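Local coordinates for protein fructokinase (Xylella fastidiosa Temecula1, PDB 3LJS) that probably phosphorylates fructose at the expense of ATP, as a sugar kinase of the PfkB carbohydrate kinase family, at residues B[194-197]-B[198-202]; B[215-218]-B[219-222]; B[236-240]-B[241-245]. All coordinates share one frame; numbering follows the deposited sequence.

Interaction 1: B[194-197]-B[198-202]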
ATOM      1  N   VAL B 194     -31.507   7.776  -3.942  1.00 17.85           N
ATOM      2  CA  VAL B 194     -30.243   8.495  -4.013  1.00 19.01           C
ATOM      3  C   VAL B 194     -29.906   9.233  -2.726  1.00 20.07           C
ATOM      4  O   VAL B 194     -30.777   9.826  -2.086  1.00 19.69           O
ATOM      5  CB  VAL B 194     -30.274   9.520  -5.170  1.00 22.36           C
ATOM      6  CG1 VAL B 194     -29.036  10.416  -5.119  1.00 21.03           C
ATOM      7  CG2 VAL B 194     -30.370   8.785  -6.506  1.00 20.37           C
ATOM      8  N   LYS B 195     -28.633   9.189  -2.352  1.00 20.53           N
ATOM      9  CA  LYS B 195     -28.162   9.871  -1.157  1.00 22.42           C
ATOM     10  C   LYS B 195     -26.981  10.763  -1.518  1.00 22.65           C
ATOM     11  O   LYS B 195     -25.986  10.298  -2.076  1.00 20.31           O
ATOM     12  CB  LYS B 195     -27.740   8.863  -0.087  1.00 21.20           C
ATOM     13  CG  LYS B 195     -27.143   9.509   1.159  1.00 21.86           C
ATOM     14  CD  LYS B 195     -26.934   8.480   2.258  1.00 25.16           C
ATOM     15  CE  LYS B 195     -26.184   9.064   3.449  1.00 25.70           C
ATOM     16  NZ  LYS B 195     -24.758   9.329   3.139  1.00 25.06           N
ATOM     17  N   LEU B 196     -27.109  12.046  -1.195  1.00 22.66           N
ATOM     18  CA  LEU B 196     -26.077  13.039  -1.480  1.00 25.77           C
ATOM     19  C   LEU B 196     -25.773  13.858  -0.232  1.00 26.18           C
ATOM     20  O   LEU B 196     -26.586  13.925   0.691  1.00 26.13           O
ATOM     21  CB  LEU B 196     -26.562  14.014  -2.555  1.00 25.67           C
ATOM     22  CG  LEU B 196     -27.022  13.543  -3.932  1.00 24.76           C
ATOM     23  CD1 LEU B 196     -27.622  14.723  -4.684  1.00 26.62           C
ATOM     24  CD2 LEU B 196     -25.849  12.959  -4.701  1.00 24.60           C
ATOM     25  N   SER B 197     -24.596  14.474  -0.210  1.00 25.60           N
ATOM     26  CA  SER B 197     -24.217  15.349   0.891  1.00 26.28           C
ATOM     27  C   SER B 197     -24.519  16.743   0.342  1.00 27.49           C
ATOM     28  O   SER B 197     -24.713  16.895  -0.865  1.00 27.47           O
ATOM     29  CB  SER B 197     -22.723  15.221   1.197  1.00 27.67           C
ATOM     30  OG  SER B 197     -21.952  15.635   0.083  1.00 26.51           O
ATOM     31  N   SER B 198     -24.573  17.750   1.211  1.00 29.35           N
ATOM     32  CA  SER B 198     -24.849  19.118   0.765  1.00 32.12           C
ATOM     33  C   SER B 198     -23.811  19.551  -0.252  1.00 30.98           C
ATOM     34  O   SER B 198     -24.128  20.198  -1.252  1.00 32.31           O
ATOM     35  CB  SER B 198     -24.803  20.098   1.943  1.00 32.99           C
ATOM     36  OG  SER B 198     -25.777  19.780   2.915  1.00 41.28           O
ATOM     37  N   GLU B 199     -22.565  19.191   0.023  1.00 32.69           N
ATOM     38  CA  GLU B 199     -21.451  19.538  -0.843  1.00 34.31           C
ATOM     39  C   GLU B 199     -21.598  18.920  -2.229  1.00 32.67           C
ATOM     40  O   GLU B 199     -21.325  19.574  -3.237  1.00 32.90           O
ATOM     41  CB  GLU B 199     -20.133  19.091  -0.204  1.00 37.35           C
ATOM     42  CG  GLU B 199     -19.882  19.665   1.195  1.00 44.51           C
ATOM     43  CD  GLU B 199     -20.452  18.804   2.323  1.00 47.70           C
ATOM     44  OE1 GLU B 199     -21.688  18.606   2.379  1.00 50.44           O
ATOM     45  OE2 GLU B 199     -19.656  18.323   3.161  1.00 49.01           O
ATOM     46  N   GLU B 200     -22.027  17.661  -2.282  1.00 30.60           N
ATOM     47  CA  GLU B 200     -22.202  16.988  -3.564  1.00 29.44           C
ATOM     48  C   GLU B 200     -23.362  17.614  -4.336  1.00 29.73           C
ATOM     49  O   GLU B 200     -23.324  17.704  -5.565  1.00 30.14           O
ATOM     50  CB  GLU B 200     -22.427  15.490  -3.345  1.00 28.25           C
ATOM     51  CG  GLU B 200     -21.236  14.807  -2.674  1.00 26.04           C
ATOM     52  CD  GLU B 200     -21.539  13.395  -2.214  1.00 25.72           C
ATOM     53  OE1 GLU B 200     -22.728  13.079  -2.012  1.00 25.75           O
ATOM     54  OE2 GLU B 200     -20.591  12.605  -2.037  1.00 25.21           O
ATOM     55  N   LEU B 201     -24.384  18.061  -3.613  1.00 30.87           N
ATOM     56  CA  LEU B 201     -25.531  18.699  -4.247  1.00 31.30           C
ATOM     57  C   LEU B 201     -25.050  20.007  -4.887  1.00 32.19           C
ATOM     58  O   LEU B 201     -25.454  20.352  -5.998  1.00 32.30           O
ATOM     59  CB  LEU B 201     -26.621  18.976  -3.205  1.00 30.41           C
ATOM     60  CG  LEU B 201     -27.903  19.687  -3.651  1.00 31.09           C
ATOM     61  CD1 LEU B 201     -28.524  18.966  -4.839  1.00 30.61           C
ATOM     62  CD2 LEU B 201     -28.883  19.741  -2.481  1.00 30.40           C
ATOM     63  N   ASP B 202     -24.171  20.720  -4.185  1.00 33.97           N
ATOM     64  CA  ASP B 202     -23.629  21.973  -4.699  1.00 34.41           C
ATOM     65  C   ASP B 202     -22.764  21.688  -5.919  1.00 33.00           C
ATOM     66  O   ASP B 202     -22.845  22.389  -6.928  1.00 32.63           O
ATOM     67  CB  ASP B 202     -22.798  22.682  -3.624  1.00 37.08           C
ATOM     68  CG  ASP B 202     -23.638  23.139  -2.447  1.00 40.79           C
ATOM     69  OD1 ASP B 202     -24.760  23.640  -2.682  1.00 41.11           O
ATOM     70  OD2 ASP B 202     -23.177  23.009  -1.289  1.00 43.97           O
TER
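Glu200 reaches back from the first turn of its helix to the end of the preceding strand, and its carboxylate closes on the backbone of Ser197. Ser197 N donates to Glu200 OE1 over 2.9 Å, a bond that meets the carboxylate from above its plane, 42° out of it, rather than within it. The chain of Glu200 is extended beyond CG, which carries the carboxylate past the serine hydroxyl to the peptide N-H of the strand; on the way CG lies only 3.0 Å from Ser197 OG. The same OE1 also rests against Leu196 CA at 3.4 Å. In the return direction, Ser197 OG is folded between its own backbone N and carbonyl carbon (chi1 63°) and accepts from Glu200 N at 3.1 Å. These two reciprocal bonds make a capping box, with Ser197 as the N-cap of helix 198-207 and its carbonyl O taking Leu201 N at 3.0 Å to begin the helical bonding. Strand 194-197 and the helix run almost perpendicular, 94° apart, so this is the sharp corner where a central parallel strand of the ribokinase-like sheet turns into its following helix. The second carboxylate oxygen, Glu200 OE2, takes Phe169 N, so both oxygens are engaged by backbone N-H groups, which would be expected to hold the carboxylate against rotation. Glu199, bent at chi2, brings OE1 to 3.7 Å from Ser197 CB. On the apolar side, Leu196 CD1 and Leu201 CD1 meet at 4.3 Å. Lys195, which binds ATP, projects away from the helix and its NZ is bonded to Ala260 O, while Ser198 OG bonds to the carbonyl O of Thr230, another residue of the ATP site.

Interaction 2: B[215-218]-B[219-222]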
ATOM      1  N   VAL B 215     -30.947  20.449  -9.844  1.00 27.28           N
ATOM      2  CA  VAL B 215     -30.364  19.122  -9.667  1.00 26.49           C
ATOM      3  C   VAL B 215     -31.460  18.116  -9.335  1.00 25.50           C
ATOM      4  O   VAL B 215     -31.531  17.039  -9.923  1.00 26.10           O
ATOM      5  CB  VAL B 215     -29.322  19.109  -8.528  1.00 25.84           C
ATOM      6  CG1 VAL B 215     -28.872  17.676  -8.253  1.00 24.24           C
ATOM      7  CG2 VAL B 215     -28.122  19.969  -8.906  1.00 23.81           C
ATOM      8  N   ILE B 216     -32.317  18.477  -8.389  1.00 25.34           N
ATOM      9  CA  ILE B 216     -33.406  17.604  -7.975  1.00 26.00           C
ATOM     10  C   ILE B 216     -34.352  17.321  -9.140  1.00 26.24           C
ATOM     11  O   ILE B 216     -34.777  16.182  -9.335  1.00 24.38           O
ATOM     12  CB  ILE B 216     -34.179  18.219  -6.790  1.00 25.95           C
ATOM     13  CG1 ILE B 216     -33.244  18.312  -5.578  1.00 25.28           C
ATOM     14  CG2 ILE B 216     -35.401  17.373  -6.463  1.00 25.11           C
ATOM     15  CD1 ILE B 216     -33.848  18.993  -4.366  1.00 25.09           C
ATOM     16  N   GLN B 217     -34.671  18.349  -9.923  1.00 26.16           N
ATOM     17  CA  GLN B 217     -35.548  18.159 -11.075  1.00 27.15           C
ATOM     18  C   GLN B 217     -34.896  17.217 -12.080  1.00 26.70           C
ATOM     19  O   GLN B 217     -35.571  16.417 -12.725  1.00 27.23           O
ATOM     20  CB  GLN B 217     -35.864  19.499 -11.741  1.00 29.46           C
ATOM     21  CG  GLN B 217     -36.738  20.406 -10.898  1.00 32.82           C
ATOM     22  CD  GLN B 217     -37.979  19.694 -10.389  1.00 36.77           C
ATOM     23  OE1 GLN B 217     -38.710  19.068 -11.160  1.00 40.96           O
ATOM     24  NE2 GLN B 217     -38.224  19.784  -9.086  1.00 38.32           N
ATOM     25  N   GLN B 218     -33.577  17.306 -12.205  1.00 27.42           N
ATOM     26  CA  GLN B 218     -32.839  16.443 -13.125  1.00 28.88           C
ATOM     27  C   GLN B 218     -32.960  14.982 -12.676  1.00 26.94           C
ATOM     28  O   GLN B 218     -33.119  14.075 -13.496  1.00 25.81           O
ATOM     29  CB  GLN B 218     -31.362  16.848 -13.154  1.00 33.19           C
ATOM     30  CG  GLN B 218     -30.545  16.124 -14.208  1.00 40.38           C
ATOM     31  CD  GLN B 218     -30.865  16.605 -15.607  1.00 46.68           C
ATOM     32  OE1 GLN B 218     -30.557  17.745 -15.970  1.00 50.06           O
ATOM     33  NE2 GLN B 218     -31.497  15.744 -16.399  1.00 48.09           N
ATOM     34  N   LEU B 219     -32.879  14.761 -11.367  1.00 25.34           N
ATOM     35  CA  LEU B 219     -32.989  13.410 -10.824  1.00 24.88           C
ATOM     36  C   LEU B 219     -34.346  12.795 -11.153  1.00 24.02           C
ATOM     37  O   LEU B 219     -34.434  11.613 -11.485  1.00 21.20           O
ATOM     38  CB  LEU B 219     -32.794  13.428  -9.306  1.00 25.00           C
ATOM     39  CG  LEU B 219     -31.410  13.845  -8.809  1.00 26.58           C
ATOM     40  CD1 LEU B 219     -31.359  13.745  -7.289  1.00 26.38           C
ATOM     41  CD2 LEU B 219     -30.356  12.944  -9.431  1.00 27.29           C
ATOM     42  N   TRP B 220     -35.399  13.603 -11.065  1.00 22.71           N
ATOM     43  CA  TRP B 220     -36.751  13.130 -11.347  1.00 23.05           C
ATOM     44  C   TRP B 220     -36.924  12.730 -12.817  1.00 25.60           C
ATOM     45  O   TRP B 220     -37.900  12.064 -13.173  1.00 24.19           O
ATOM     46  CB  TRP B 220     -37.774  14.209 -10.981  1.00 22.41           C
ATOM     47  CG  TRP B 220     -37.809  14.609  -9.519  1.00 21.06           C
ATOM     48  CD1 TRP B 220     -38.297  15.778  -9.015  1.00 22.38           C
ATOM     49  CD2 TRP B 220     -37.397  13.827  -8.381  1.00 22.00           C
ATOM     50  NE1 TRP B 220     -38.218  15.780  -7.644  1.00 21.57           N
ATOM     51  CE2 TRP B 220     -37.668  14.597  -7.226  1.00 21.74           C
ATOM     52  CE3 TRP B 220     -36.825  12.556  -8.224  1.00 20.41           C
ATOM     53  CZ2 TRP B 220     -37.392  14.137  -5.929  1.00 21.77           C
ATOM     54  CZ3 TRP B 220     -36.548  12.099  -6.929  1.00 21.68           C
ATOM     55  CH2 TRP B 220     -36.832  12.891  -5.803  1.00 20.53           C
ATOM     56  N   GLN B 221     -35.977  13.135 -13.665  1.00 27.28           N
ATOM     57  CA  GLN B 221     -36.024  12.795 -15.090  1.00 28.51           C
ATOM     58  C   GLN B 221     -35.614  11.339 -15.283  1.00 27.42           C
ATOM     59  O   GLN B 221     -35.881  10.743 -16.328  1.00 28.21           O
ATOM     60  CB  GLN B 221     -35.076  13.688 -15.897  1.00 31.88           C
ATOM     61  CG  GLN B 221     -35.422  15.162 -15.853  1.00 38.38           C
ATOM     62  CD  GLN B 221     -36.825  15.432 -16.360  1.00 42.35           C
ATOM     63  OE1 GLN B 221     -37.129  15.210 -17.534  1.00 46.69           O
ATOM     64  NE2 GLN B 221     -37.691  15.904 -15.473  1.00 44.77           N
ATOM     65  N   GLY B 222     -34.953  10.779 -14.275  1.00 24.27           N
ATOM     66  CA  GLY B 222     -34.520   9.396 -14.355  1.00 23.72           C
ATOM     67  C   GLY B 222     -35.401   8.451 -13.555  1.00 23.29           C
ATOM     68  O   GLY B 222     -36.627   8.587 -13.540  1.00 21.45           O
TER
HETATM   69  O   HOH W   1     -37.994  17.019 -13.204  1.00 41.80           O
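Leu219 folds over the preceding helical turn, its CB 3.4 Å from Ile216 O. Its CG is just as close to the carbonyl oxygen of Val215, which also accepts from Leu219 N. Trp220 follows with a bond from its N to Ile216 O, and the same carbonyl oxygen lies 3.4 Å above one face of the indole, offset toward the rim. Ile216 runs alongside the ring, pointing the same way; its CG2, held anti to the backbone N, touches Trp220 NE1 at 3.4 Å. The amide of Gln217 stands nearly upright to the indole, the planes 81° apart, with OE1 at the ring edge near CD1. At Gln221 the pattern shifts from i-4 to i-3: its N donates to Gln218 O at 3.0 Å, from above the carbonyl plane, and weakly to Gln217 O. A water lies among Gln217 O, Gln217 OE1 and Gln221 NE2, but two of its distances are short and the bridge is doubtful. Gly222 N returns to Leu219 O as the chain leaves the helix. This end of helix 212-220 lies against the sheet through Ile216 and Leu219 on Leu227 of strand 226-230, with Val215 packed on helix 198-207 and Leu219 on Trp185 and Leu188 of helix 181-189.

Interaction 3: B[236-240]-B[241-245]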
ATOM      1  N   VAL B 236     -30.848  15.563   8.220  1.00 36.58           N
ATOM      2  CA  VAL B 236     -31.002  15.004   6.882  1.00 32.29           C
ATOM      3  C   VAL B 236     -32.349  15.384   6.273  1.00 30.37           C
ATOM      4  O   VAL B 236     -33.392  15.262   6.917  1.00 28.76           O
ATOM      5  CB  VAL B 236     -30.872  13.464   6.900  1.00 31.81           C
ATOM      6  CG1 VAL B 236     -31.100  12.901   5.506  1.00 30.06           C
ATOM      7  CG2 VAL B 236     -29.489  13.071   7.406  1.00 30.20           C
ATOM      8  N   HIS B 237     -32.315  15.866   5.035  1.00 26.79           N
ATOM      9  CA  HIS B 237     -33.528  16.251   4.329  1.00 27.73           C
ATOM     10  C   HIS B 237     -33.878  15.165   3.323  1.00 25.42           C
ATOM     11  O   HIS B 237     -32.987  14.572   2.713  1.00 24.73           O
ATOM     12  CB  HIS B 237     -33.325  17.569   3.575  1.00 31.73           C
ATOM     13  CG  HIS B 237     -33.066  18.745   4.463  1.00 39.28           C
ATOM     14  ND1 HIS B 237     -31.948  18.844   5.264  1.00 42.31           N
ATOM     15  CD2 HIS B 237     -33.780  19.877   4.674  1.00 42.34           C
ATOM     16  CE1 HIS B 237     -31.985  19.985   5.931  1.00 43.46           C
ATOM     17  NE2 HIS B 237     -33.087  20.630   5.592  1.00 44.50           N
ATOM     18  N   TRP B 238     -35.168  14.899   3.155  1.00 20.98           N
ATOM     19  CA  TRP B 238     -35.604  13.903   2.186  1.00 21.32           C
ATOM     20  C   TRP B 238     -36.538  14.568   1.185  1.00 20.10           C
ATOM     21  O   TRP B 238     -37.230  15.531   1.516  1.00 19.85           O
ATOM     22  CB  TRP B 238     -36.312  12.727   2.871  1.00 20.01           C
ATOM     23  CG  TRP B 238     -37.572  13.088   3.613  1.00 19.81           C
ATOM     24  CD1 TRP B 238     -37.696  13.323   4.953  1.00 21.05           C
ATOM     25  CD2 TRP B 238     -38.884  13.225   3.059  1.00 18.97           C
ATOM     26  NE1 TRP B 238     -39.007  13.594   5.268  1.00 20.35           N
ATOM     27  CE2 TRP B 238     -39.758  13.542   4.122  1.00 20.88           C
ATOM     28  CE3 TRP B 238     -39.408  13.111   1.764  1.00 19.00           C
ATOM     29  CZ2 TRP B 238     -41.131  13.747   3.930  1.00 19.61           C
ATOM     30  CZ3 TRP B 238     -40.776  13.315   1.573  1.00 17.73           C
ATOM     31  CH2 TRP B 238     -41.617  13.630   2.652  1.00 17.08           C
ATOM     32  N   TYR B 239     -36.536  14.058  -0.043  1.00 19.63           N
ATOM     33  CA  TYR B 239     -37.371  14.586  -1.118  1.00 19.49           C
ATOM     34  C   TYR B 239     -37.927  13.437  -1.951  1.00 20.11           C
ATOM     35  O   TYR B 239     -37.239  12.441  -2.178  1.00 18.60           O
ATOM     36  CB  TYR B 239     -36.548  15.463  -2.063  1.00 20.19           C
ATOM     37  CG  TYR B 239     -35.826  16.619  -1.419  1.00 24.90           C
ATOM     38  CD1 TYR B 239     -36.419  17.880  -1.336  1.00 24.22           C
ATOM     39  CD2 TYR B 239     -34.544  16.455  -0.896  1.00 24.94           C
ATOM     40  CE1 TYR B 239     -35.744  18.953  -0.748  1.00 29.71           C
ATOM     41  CE2 TYR B 239     -33.865  17.516  -0.306  1.00 29.25           C
ATOM     42  CZ  TYR B 239     -34.469  18.759  -0.235  1.00 30.05           C
ATOM     43  OH  TYR B 239     -33.796  19.798   0.356  1.00 36.48           O
ATOM     44  N   THR B 240     -39.169  13.585  -2.399  1.00 18.74           N
ATOM     45  CA  THR B 240     -39.803  12.602  -3.275  1.00 19.67           C
ATOM     46  C   THR B 240     -40.390  13.467  -4.376  1.00 19.93           C
ATOM     47  O   THR B 240     -40.293  14.694  -4.311  1.00 18.94           O
ATOM     48  CB  THR B 240     -40.954  11.828  -2.592  1.00 18.50           C
ATOM     49  OG1 THR B 240     -41.993  12.743  -2.220  1.00 18.88           O
ATOM     50  CG2 THR B 240     -40.449  11.092  -1.366  1.00 16.07           C
ATOM     51  N   ARG B 241     -40.998  12.858  -5.385  1.00 20.62           N
ATOM     52  CA  ARG B 241     -41.571  13.663  -6.457  1.00 21.30           C
ATOM     53  C   ARG B 241     -42.832  14.407  -6.026  1.00 22.02           C
ATOM     54  O   ARG B 241     -43.333  15.248  -6.764  1.00 22.41           O
ATOM     55  CB  ARG B 241     -41.872  12.789  -7.679  1.00 21.93           C
ATOM     56  CG  ARG B 241     -40.631  12.112  -8.229  1.00 21.38           C
ATOM     57  CD  ARG B 241     -40.906  11.298  -9.481  1.00 23.52           C
ATOM     58  NE  ARG B 241     -39.695  10.597  -9.893  1.00 22.72           N
ATOM     59  CZ  ARG B 241     -39.471  10.123 -11.114  1.00 27.98           C
ATOM     60  NH1 ARG B 241     -40.385  10.274 -12.067  1.00 25.63           N
ATOM     61  NH2 ARG B 241     -38.327   9.497 -11.381  1.00 24.14           N
ATOM     62  N   THR B 242     -43.330  14.118  -4.826  1.00 22.49           N
ATOM     63  CA  THR B 242     -44.548  14.765  -4.342  1.00 23.50           C
ATOM     64  C   THR B 242     -44.389  15.636  -3.098  1.00 23.81           C
ATOM     65  O   THR B 242     -45.281  16.422  -2.777  1.00 24.52           O
ATOM     66  CB  THR B 242     -45.651  13.719  -4.054  1.00 23.86           C
ATOM     67  OG1 THR B 242     -45.152  12.730  -3.145  1.00 26.34           O
ATOM     68  CG2 THR B 242     -46.097  13.041  -5.343  1.00 26.47           C
ATOM     69  N   ALA B 243     -43.268  15.509  -2.393  1.00 23.33           N
ATOM     70  CA  ALA B 243     -43.065  16.306  -1.185  1.00 21.14           C
ATOM     71  C   ALA B 243     -41.621  16.296  -0.691  1.00 21.86           C
ATOM     72  O   ALA B 243     -40.734  15.729  -1.327  1.00 20.61           O
ATOM     73  CB  ALA B 243     -43.986  15.806  -0.078  1.00 19.88           C
ATOM     74  N   GLY B 244     -41.407  16.932   0.458  1.00 20.75           N
ATOM     75  CA  GLY B 244     -40.089  16.990   1.057  1.00 20.80           C
ATOM     76  C   GLY B 244     -40.217  17.203   2.553  1.00 21.34           C
ATOM     77  O   GLY B 244     -41.230  17.730   3.026  1.00 21.10           O
ATOM     78  N   GLY B 245     -39.204  16.787   3.306  1.00 20.27           N
ATOM     79  CA  GLY B 245     -39.252  16.966   4.746  1.00 22.31           C
ATOM     80  C   GLY B 245     -37.908  16.757   5.416  1.00 24.55           C
ATOM     81  O   GLY B 245     -36.867  16.773   4.756  1.00 22.02           O
TER
HETATM   82  O   HOH W   2     -44.141  12.143  -0.745  1.00 25.89           O
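Trp238 lays one face of its indole over the backbone of Gly244 and Gly245. The nitrogen of Gly245 stands 3.4 Å above the ring plane, over its centre, and the two alpha carbons make CH-pi contacts: Gly245 CA is 3.7 Å from the centroid of the five-membered ring, and Gly244 CA sits over the six-membered one. Trp238 CG lies between the backbone N and the carbonyl carbon (chi1 62°), a torsion that swings the ring across the neighbouring strand. At the far end of the indole, CH2 touches Ala243 CB. On the covered face of the ring the backbones pair. Trp238 N donates to Gly245 O over 3.0 Å, from above the carbonyl plane, and Gly245 N returns to Trp238 O, making an antiparallel hydrogen-bonded pair; Tyr239 and Gly244 form the next, non-hydrogen-bonded pair, with their CA atoms 4.2 Å apart. Strands 237-240 and 244-246 thus make a beta hairpin at one edge of the large mixed sheet, 237-240 bonding in turn to strand 226-230. Toward the turn, Thr240 N gives a nearly straight bond to Ala243 O, 2.9 Å and 169° at the hydrogen. The hydroxyl of Thr240 forms an ST turn, OG1 accepting from Thr242 N at 3.2 Å; it also accepts from Ala243 N at 3.1 Å, and a water joins it to Thr242 OG1. Arg241, extended from CG to NE, bonds through NH2 to the carbonyl oxygens of Ala224 and Gly222. Tyr239 lies on the opposite face of the hairpin from Trp238, touching Leu227 and Val229 of strand 226-230 and Ile216 of helix 212-220, whereas Trp238 packs against Pro289, Ile292 and Leu296 of helix 289-305.

Interaction 1 lies deepest and includes an ATP-binding lysine, its centre about 13 Å from that of the chain, against about 21 and 20 Å for the centres of interactions 2 and 3; all three are partly buried. Interactions 1 and 3 belong to the same sheet, one at an inner strand's end and the other at its edge, and do not touch. Interaction 2, on a helix covering that sheet, meets both: Val215 CG1 packs on Leu201 CD1, and Trp220 CZ2 lies 3.4 Å from Thr240 O. Their chemistry differs accordingly: a carboxylate and hydroxyl cap, a helix end where an indole lies over a carbonyl oxygen and beside an isoleucine, and aromatic cover over glycine backbone.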